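Long-range contacts in hypothetical protein RPA3614 (Rhodopseudomonas palustris, PDB 2HHG), which is of unknown function but has a rhodanese-like fold and may act as a thiosulfate-cyanide sulfurtransferase: residues E16-I21 against R98-A103; F89-A94 against M109-V114; T23-D28 against H116-F121. All blocks are in the same frame, centred on the assembly; numbering follows the deposited sequence.

Contact 1 (E16-I21 against R98-A103). With NA (sodium ion), chain C; PO4 (phosphate ion), chain B.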
loop_
_atom_site.group_PDB
_atom_site.type_symbol
_atom_site.label_atom_id
_atom_site.label_comp_id
_atom_site.label_asym_id
_atom_site.label_seq_id
_atom_site.Cartn_x
_atom_site.Cartn_y
_atom_site.Cartn_z
ATOM N N GLU A 16 -13.142 1.413 8.495
ATOM C CA GLU A 16 -12.230 1.801 9.569
ATOM C C GLU A 16 -10.908 2.331 9.023
ATOM O O GLU A 16 -10.378 3.327 9.523
ATOM C CB GLU A 16 -11.945 0.615 10.493
ATOM C CG GLU A 16 -13.091 0.216 11.408
ATOM C CD GLU A 16 -12.825 -1.082 12.161
ATOM O OE1 GLU A 16 -11.659 -1.528 12.219
ATOM O OE2 GLU A 16 -13.790 -1.663 12.694
ATOM N N ALA A 17 -10.378 1.657 8.005
ATOM C CA ALA A 17 -9.121 2.063 7.397
ATOM C C ALA A 17 -9.266 3.386 6.651
ATOM O O ALA A 17 -8.519 4.336 6.914
ATOM C CB ALA A 17 -8.607 0.974 6.470
ATOM N N ASN A 18 -10.233 3.445 5.736
ATOM C CA ASN A 18 -10.441 4.635 4.912
ATOM C C ASN A 18 -10.588 5.921 5.709
ATOM O O ASN A 18 -10.025 6.954 5.329
ATOM C CB ASN A 18 -11.645 4.455 3.991
ATOM C CG ASN A 18 -11.353 3.546 2.823
ATOM O OD1 ASN A 18 -10.238 3.519 2.303
ATOM N ND2 ASN A 18 -12.362 2.802 2.391
ATOM N N SER A 19 -11.322 5.864 6.814
ATOM C CA SER A 19 -11.599 7.061 7.603
ATOM C C SER A 19 -10.428 7.497 8.486
ATOM O O SER A 19 -10.472 8.564 9.102
ATOM C CB SER A 19 -12.857 6.861 8.447
ATOM O OG SER A 19 -12.641 5.873 9.429
ATOM N N SER A 20 -9.385 6.670 8.536
ATOM C CA SER A 20 -8.213 6.914 9.372
ATOM C C SER A 20 -6.967 7.276 8.563
ATOM O O SER A 20 -5.976 7.725 9.136
ATOM C CB SER A 20 -7.907 5.669 10.217
ATOM O OG SER A 20 -8.902 5.443 11.201
ATOM N N ILE A 21 -7.004 7.053 7.249
ATOM C CA ILE A 21 -5.814 7.213 6.417
ATOM C C ILE A 21 -5.995 8.213 5.280
ATOM O O ILE A 21 -7.115 8.537 4.894
ATOM C CB ILE A 21 -5.352 5.854 5.817
ATOM C CG1 ILE A 21 -6.354 5.372 4.755
ATOM C CG2 ILE A 21 -5.122 4.821 6.922
ATOM C CD1 ILE A 21 -5.996 4.041 4.109
ATOM N N ARG A 98 -6.697 -3.751 -0.479
ATOM C CA ARG A 98 -5.630 -4.285 0.373
ATOM C C ARG A 98 -4.743 -3.165 0.887
ATOM O O ARG A 98 -4.295 -3.188 2.031
ATOM C CB ARG A 98 -4.761 -5.300 -0.379
ATOM C CG ARG A 98 -5.323 -6.703 -0.459
ATOM C CD ARG A 98 -4.499 -7.555 -1.416
ATOM N NE ARG A 98 -4.691 -7.120 -2.797
ATOM C CZ ARG A 98 -3.932 -7.463 -3.835
ATOM N NH1 ARG A 98 -2.859 -8.228 -3.678
ATOM N NH2 ARG A 98 -4.241 -7.005 -5.042
ATOM N N SER A 99 -4.470 -2.187 0.026
ATOM C CA SER A 99 -3.565 -1.108 0.413
ATOM C C SER A 99 -4.151 -0.177 1.466
ATOM O O SER A 99 -3.404 0.404 2.252
ATOM C CB SER A 99 -3.065 -0.329 -0.799
ATOM O OG SER A 99 -4.137 0.175 -1.560
ATOM N N ALA A 100 -5.476 -0.032 1.495
ATOM C CA ALA A 100 -6.113 0.710 2.585
ATOM C C ALA A 100 -5.878 -0.027 3.902
ATOM O O ALA A 100 -5.513 0.578 4.914
ATOM C CB ALA A 100 -7.596 0.901 2.331
ATOM N N LEU A 101 -6.081 -1.343 3.891
ATOM C CA LEU A 101 -5.845 -2.136 5.097
ATOM C C LEU A 101 -4.380 -2.093 5.505
ATOM O O LEU A 101 -4.069 -1.961 6.681
ATOM C CB LEU A 101 -6.306 -3.585 4.919
ATOM C CG LEU A 101 -7.776 -3.808 4.563
ATOM C CD1 LEU A 101 -8.077 -5.290 4.639
ATOM C CD2 LEU A 101 -8.722 -3.013 5.467
ATOM N N ALA A 102 -3.480 -2.175 4.528
ATOM C CA ALA A 102 -2.041 -2.159 4.802
ATOM C C ALA A 102 -1.594 -0.829 5.399
ATOM O O ALA A 102 -0.838 -0.800 6.366
ATOM C CB ALA A 102 -1.252 -2.456 3.545
ATOM N N ALA A 103 -2.062 0.278 4.822
ATOM C CA ALA A 103 -1.745 1.605 5.352
ATOM C C ALA A 103 -2.249 1.757 6.783
ATOM O O ALA A 103 -1.540 2.278 7.642
ATOM C CB ALA A 103 -2.323 2.690 4.455
HETATM NA NA NA C . -9.309 8.743 4.137
HETATM P P PO4 B . -7.571 -5.080 -4.198
HETATM O O1 PO4 B . -8.166 -3.712 -4.254
HETATM O O2 PO4 B . -6.995 -5.352 -2.847
HETATM O O3 PO4 B . -8.693 -6.069 -4.480
HETATM O O4 PO4 B . -6.513 -5.241 -5.254
HETATM O O HOH W 1 -10.041 7.223 2.477
HETATM O O HOH W 2 -8.364 10.452 2.661
#
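Ile21 and Ala100 meet at the middle of this buried interface, where the delta methyl of the isoleucine lodges against the backbone and side chain of one helical turn. CG1 of Ile21 stands between the backbone N and the carbonyl carbon (chi1 70°), and CD1 continues outward in an extended chain. That methyl lies 3.6 Å from Ala100 O and 3.9 Å from Ala100 CB, and it also reaches CB of Ala103, three residues further along the helix. Ala17 packs beside it: its CB sits 3.5 Å from Ala100 O and 4.1 Å from CD2 of Leu101, a branch that swings back although its own CB is directed away from segment 16-21. The amide oxygen of Asn18 closes the edge, with OD1 3.7 Å from Ala100 CB. Small alanines on both segments thus let the end of helix 10-18 approach helix 97-109 closely, and the interface is held by apolar contacts. In the rhodanese-like fold the six-residue loop from Cys93 to Arg98 runs into the start of helix 97-109, and here that loop holds a phosphate ion, probably from the crystallisation liquor. Arg98 grips it three times: N and NE share phosphate O2, while NH2 runs almost straight to O4 (2.9 Å, 176°), consistent with an anion-binding pocket as in related sulfurtransferases and phosphatases. A salt bridge to Glu50 holds NH1, the other terminal nitrogen of the guanidinium. On the opposite segment, the turn after helix 10-18 binds a sodium ion. The carbonyl oxygens Asn18 O and Ile21 O each bind it at 2.3 Å, with two waters as further ligands.

Contact 2 (F89-A94 against M109-V114)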
loop_
_atom_site.group_PDB
_atom_site.type_symbol
_atom_site.label_atom_id
_atom_site.label_comp_id
_atom_site.label_asym_id
_atom_site.label_seq_id
_atom_site.Cartn_x
_atom_site.Cartn_y
_atom_site.Cartn_z
ATOM N N PHE A 89 5.134 6.975 3.490
ATOM C CA PHE A 89 4.976 5.656 2.880
ATOM C C PHE A 89 3.634 5.565 2.192
ATOM O O PHE A 89 2.588 5.688 2.833
ATOM C CB PHE A 89 5.154 4.554 3.925
ATOM C CG PHE A 89 6.554 4.459 4.429
ATOM C CD1 PHE A 89 7.453 3.570 3.860
ATOM C CD2 PHE A 89 7.003 5.308 5.437
ATOM C CE1 PHE A 89 8.766 3.510 4.301
ATOM C CE2 PHE A 89 8.314 5.253 5.890
ATOM C CZ PHE A 89 9.198 4.350 5.314
ATOM N N VAL A 90 3.680 5.388 0.877
ATOM C CA VAL A 90 2.497 5.321 0.042
ATOM C C VAL A 90 2.338 3.882 -0.437
ATOM O O VAL A 90 3.136 3.400 -1.241
ATOM C CB VAL A 90 2.622 6.283 -1.157
ATOM C CG1 VAL A 90 1.414 6.159 -2.083
ATOM C CG2 VAL A 90 2.812 7.712 -0.679
ATOM N N PHE A 91 1.302 3.200 0.051
ATOM C CA PHE A 91 1.083 1.790 -0.267
ATOM C C PHE A 91 0.163 1.660 -1.457
ATOM O O PHE A 91 -0.763 2.449 -1.614
ATOM C CB PHE A 91 0.474 1.069 0.941
ATOM C CG PHE A 91 1.371 1.055 2.144
ATOM C CD1 PHE A 91 2.292 0.030 2.328
ATOM C CD2 PHE A 91 1.316 2.083 3.088
ATOM C CE1 PHE A 91 3.139 0.025 3.429
ATOM C CE2 PHE A 91 2.158 2.082 4.189
ATOM C CZ PHE A 91 3.070 1.049 4.361
ATOM N N TYR A 92 0.411 0.666 -2.302
ATOM C CA TYR A 92 -0.532 0.388 -3.383
ATOM C C TYR A 92 -0.690 -1.093 -3.662
ATOM O O TYR A 92 0.221 -1.888 -3.449
ATOM C CB TYR A 92 -0.196 1.161 -4.666
ATOM C CG TYR A 92 0.931 0.598 -5.498
ATOM C CD1 TYR A 92 0.669 -0.204 -6.606
ATOM C CD2 TYR A 92 2.255 0.904 -5.205
ATOM C CE1 TYR A 92 1.707 -0.713 -7.388
ATOM C CE2 TYR A 92 3.297 0.406 -5.987
ATOM C CZ TYR A 92 3.011 -0.389 -7.078
ATOM O OH TYR A 92 4.041 -0.872 -7.860
ATOM N N CYS A 93 -1.878 -1.441 -4.135
ATOM C CA CYS A 93 -2.195 -2.805 -4.520
ATOM C C CYS A 93 -2.851 -2.740 -5.900
ATOM O O CYS A 93 -2.665 -1.754 -6.616
ATOM C CB CYS A 93 -3.104 -3.468 -3.476
ATOM S SG CYS A 93 -4.688 -2.612 -3.185
ATOM N N ALA A 94 -3.605 -3.765 -6.290
ATOM C CA ALA A 94 -4.233 -3.766 -7.615
ATOM C C ALA A 94 -5.429 -2.822 -7.750
ATOM O O ALA A 94 -5.604 -2.189 -8.798
ATOM C CB ALA A 94 -4.624 -5.187 -8.029
HETATM N N MSE A 109 0.794 0.623 13.819
HETATM C CA MSE A 109 2.082 0.237 14.386
HETATM C C MSE A 109 2.902 1.440 14.812
HETATM O O MSE A 109 3.820 1.311 15.620
HETATM C CB MSE A 109 2.888 -0.583 13.379
HETATM C CG MSE A 109 2.254 -1.906 13.053
HETATM SE SE MSE A 109 3.266 -2.874 11.729
HETATM C CE MSE A 109 4.813 -3.316 12.822
ATOM N N GLY A 110 2.584 2.599 14.239
ATOM C CA GLY A 110 3.349 3.821 14.490
ATOM C C GLY A 110 4.050 4.411 13.274
ATOM O O GLY A 110 4.638 5.489 13.371
ATOM N N LEU A 111 4.000 3.733 12.124
ATOM C CA LEU A 111 4.584 4.290 10.900
ATOM C C LEU A 111 3.823 5.560 10.523
ATOM O O LEU A 111 2.596 5.566 10.537
ATOM C CB LEU A 111 4.533 3.282 9.750
ATOM C CG LEU A 111 5.545 3.489 8.613
ATOM C CD1 LEU A 111 6.946 3.142 9.068
ATOM C CD2 LEU A 111 5.192 2.659 7.387
ATOM N N LYS A 112 4.548 6.626 10.197
ATOM C CA LYS A 112 3.933 7.939 9.951
ATOM C C LYS A 112 4.840 8.777 9.067
ATOM O O LYS A 112 6.046 8.785 9.279
ATOM C CB LYS A 112 3.773 8.722 11.263
ATOM C CG LYS A 112 2.735 8.258 12.246
ATOM C CD LYS A 112 2.759 9.171 13.469
ATOM C CE LYS A 112 1.993 8.591 14.644
ATOM N NZ LYS A 112 2.596 7.325 15.136
ATOM N N PRO A 113 4.275 9.524 8.103
ATOM C CA PRO A 113 2.900 9.493 7.626
ATOM C C PRO A 113 2.713 8.405 6.570
ATOM O O PRO A 113 3.674 8.044 5.886
ATOM C CB PRO A 113 2.725 10.880 7.008
ATOM C CG PRO A 113 4.081 11.241 6.521
ATOM C CD PRO A 113 5.074 10.553 7.412
ATOM N N VAL A 114 1.494 7.889 6.449
ATOM C CA VAL A 114 1.206 6.868 5.449
ATOM C C VAL A 114 0.032 7.284 4.581
ATOM O O VAL A 114 -0.787 8.133 4.972
ATOM C CB VAL A 114 0.920 5.465 6.066
ATOM C CG1 VAL A 114 2.047 5.019 6.987
ATOM C CG2 VAL A 114 -0.391 5.444 6.812
#
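Phe89 and Val114 pair in parallel register, their CA atoms 4.7 Å apart, with Phe89 N donating to Pro113 O (3.0 Å, 166°) in the plane of that carbonyl. Val114 CA is set against Phe89 O at 3.2 Å in a CA-H...O contact. The peptide bond before Pro113 is cis. Leu111 carries most of the side-chain contact from the connecting loop. Its CG is anti to the backbone N (chi1 -157°), and the CD2 methyl beyond it lies over one face of the Phe89 ring, 4.1 Å from the centroid and 28° off the normal, a CH-pi contact in which the two side chains cross at about a right angle. The methyl sits toward the near end of the ring, 3.7 Å from Phe89 CG, while CD1 approaches CE2. The same CD2 touches the rim of a second ring, 4.0 Å from Phe91 CZ, and so joins the face of one phenylalanine to the edge of the other. Val114 adds to that edge, its CG1 4.1 Å from Phe91 CE2. Pro113 O, already bonded to Phe89 N, lies near the plane of the Phe89 ring at its edge. Behind this cluster Phe91 also packs on Ala103 and Ala106 of helix 97-109 and on Leu68 of helix 68-72. The loop itself starts at Gly110, whose positive phi and two bonds back into the last turn make a Schellman motif; a weak bond from Lys112 NZ to Gly110 O spans the bend that follows. Strand 88-92, helix 97-109 and strand 114-117 form a beta-alpha-beta unit with its two strands adjacent in the sheet, the unit that in the rhodanese fold carries the cysteine loop, here starting at Cys93, between first strand and helix.

Contact 3 (T23-D28 against H116-F121)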
loop_
_atom_site.group_PDB
_atom_site.type_symbol
_atom_site.label_atom_id
_atom_site.label_comp_id
_atom_site.label_asym_id
_atom_site.label_seq_id
_atom_site.Cartn_x
_atom_site.Cartn_y
_atom_site.Cartn_z
ATOM N N THR A 23 -6.147 8.871 1.579
ATOM C CA THR A 23 -6.320 8.298 0.256
ATOM C C THR A 23 -5.845 9.334 -0.744
ATOM O O THR A 23 -6.450 10.403 -0.923
ATOM C CB THR A 23 -7.768 7.866 -0.033
ATOM O OG1 THR A 23 -8.134 6.827 0.880
ATOM C CG2 THR A 23 -7.893 7.319 -1.451
ATOM N N LEU A 24 -4.728 9.014 -1.368
ATOM C CA LEU A 24 -4.111 9.872 -2.343
ATOM C C LEU A 24 -4.772 9.581 -3.686
ATOM O O LEU A 24 -4.827 8.425 -4.104
ATOM C CB LEU A 24 -2.623 9.530 -2.358
ATOM C CG LEU A 24 -1.600 10.303 -3.165
ATOM C CD1 LEU A 24 -1.561 11.769 -2.769
ATOM C CD2 LEU A 24 -0.244 9.648 -2.950
ATOM N N THR A 25 -5.296 10.608 -4.361
ATOM C CA THR A 25 -5.912 10.381 -5.675
ATOM C C THR A 25 -4.877 9.833 -6.649
ATOM O O THR A 25 -3.675 10.068 -6.497
ATOM C CB THR A 25 -6.546 11.645 -6.296
ATOM O OG1 THR A 25 -5.522 12.580 -6.646
ATOM C CG2 THR A 25 -7.549 12.293 -5.350
ATOM N N THR A 26 -5.347 9.095 -7.645
ATOM C CA THR A 26 -4.452 8.532 -8.637
ATOM C C THR A 26 -3.628 9.637 -9.300
ATOM O O THR A 26 -2.412 9.499 -9.454
ATOM C CB THR A 26 -5.229 7.727 -9.680
ATOM O OG1 THR A 26 -6.241 6.954 -9.019
ATOM C CG2 THR A 26 -4.301 6.806 -10.433
ATOM N N ALA A 27 -4.279 10.750 -9.643
ATOM C CA ALA A 27 -3.605 11.857 -10.312
ATOM C C ALA A 27 -2.540 12.490 -9.418
ATOM O O ALA A 27 -1.445 12.808 -9.879
ATOM C CB ALA A 27 -4.609 12.901 -10.776
ATOM N N ASP A 28 -2.852 12.660 -8.136
ATOM C CA ASP A 28 -1.878 13.211 -7.202
ATOM C C ASP A 28 -0.680 12.278 -7.003
ATOM O O ASP A 28 0.457 12.731 -6.910
ATOM C CB ASP A 28 -2.523 13.524 -5.852
ATOM C CG ASP A 28 -3.439 14.728 -5.902
ATOM O OD1 ASP A 28 -3.442 15.453 -6.920
ATOM O OD2 ASP A 28 -4.163 14.948 -4.908
ATOM N N HIS A 116 -2.402 5.613 0.871
ATOM C CA HIS A 116 -2.518 4.623 -0.184
ATOM C C HIS A 116 -3.075 5.283 -1.441
ATOM O O HIS A 116 -3.595 6.400 -1.381
ATOM C CB HIS A 116 -3.314 3.390 0.271
ATOM C CG HIS A 116 -4.793 3.511 0.106
ATOM N ND1 HIS A 116 -5.543 4.522 0.669
ATOM C CD2 HIS A 116 -5.664 2.715 -0.551
ATOM C CE1 HIS A 116 -6.813 4.349 0.349
ATOM N NE2 HIS A 116 -6.912 3.262 -0.393
ATOM N N ILE A 117 -2.920 4.608 -2.577
ATOM C CA ILE A 117 -3.318 5.171 -3.863
ATOM C C ILE A 117 -4.741 4.749 -4.220
ATOM O O ILE A 117 -5.033 3.562 -4.381
ATOM C CB ILE A 117 -2.342 4.757 -4.992
ATOM C CG1 ILE A 117 -0.905 5.169 -4.645
ATOM C CG2 ILE A 117 -2.781 5.364 -6.337
ATOM C CD1 ILE A 117 0.143 4.834 -5.704
ATOM N N GLU A 118 -5.623 5.735 -4.357
ATOM C CA GLU A 118 -7.000 5.478 -4.756
ATOM C C GLU A 118 -7.059 4.660 -6.045
ATOM O O GLU A 118 -6.416 4.999 -7.037
ATOM C CB GLU A 118 -7.760 6.793 -4.930
ATOM C CG GLU A 118 -9.278 6.627 -5.043
ATOM C CD GLU A 118 -10.038 7.938 -4.892
ATOM O OE1 GLU A 118 -9.438 9.012 -5.117
ATOM O OE2 GLU A 118 -11.243 7.890 -4.555
ATOM N N GLY A 119 -7.817 3.570 -5.999
ATOM C CA GLY A 119 -8.025 2.710 -7.155
ATOM C C GLY A 119 -6.855 1.817 -7.526
ATOM O O GLY A 119 -6.935 1.065 -8.488
ATOM N N GLY A 120 -5.757 1.902 -6.778
ATOM C CA GLY A 120 -4.623 1.005 -6.977
ATOM C C GLY A 120 -3.921 1.130 -8.316
ATOM O O GLY A 120 -4.061 2.135 -9.031
ATOM N N PHE A 121 -3.169 0.092 -8.653
ATOM C CA PHE A 121 -2.426 0.054 -9.894
ATOM C C PHE A 121 -3.351 0.031 -11.110
ATOM O O PHE A 121 -2.986 0.534 -12.169
ATOM C CB PHE A 121 -1.479 -1.146 -9.915
ATOM C CG PHE A 121 -0.460 -1.081 -11.010
ATOM C CD1 PHE A 121 0.520 -0.091 -11.007
ATOM C CD2 PHE A 121 -0.478 -2.000 -12.048
ATOM C CE1 PHE A 121 1.471 -0.024 -12.030
ATOM C CE2 PHE A 121 0.469 -1.938 -13.069
ATOM C CZ PHE A 121 1.444 -0.954 -13.054
HETATM O O HOH W 3 -8.280 9.188 -8.072
#
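Leu24 and Ile117 pair in the parallel sheet of the rhodanese-like fold, where strand 22-24 lies on the edge beside strand 114-117 and each strand soon gives way to a helix. Leu24 uses both its backbone polar atoms: N donates to His116 O (2.8 Å), almost in line with the carbonyl bond, and O receives Glu118 N (2.8 Å, 172°). Past the strand ends, Thr26 takes over. Its OG1, anti to the carbonyl carbon (chi1 -42°), donates to Glu118 O at 2.8 Å, approaching 34° out of the carbonyl plane. An alanine here would probably leave Glu118 O without this hydroxyl donor and the turn after strand 114-117 less firmly tied to helix 26-34. The backbone N of Thr26 is served by a water that accepts from it at 3.0 Å and donates to Glu118 OE1, so one glutamate meets the same threonine through both its carbonyl and its carboxylate. Ile117 O is taken up within its own type II turn by Gly120 N. The helix start at Thr25 is capped: OG1 accepts from Asp28 N. Within the strand, CG2 of Thr23 rests 3.5 Å from Glu118 CB.

Overall arrangement
From the N terminus, helix 10-18 and its sodium-binding turn come first, and contact 1 closes the loop that brings them against helix 97-109. The chain then enters edge strand 22-24, which contact 3 joins to strand 114-117 and the turn beyond it. Contact 2 links strand 88-92 to that same strand through the loop after helix 97-109, and is nested inside the loop closed by contact 3. Contact 1 crosses both of the others. Three neighbouring strands are therefore bound side by side, with helix 97-109 packed on them. His116 of contact 3 touches Ile21 and Ala100 of contact 1, and Cys93 lies close to Arg98 and Ser99.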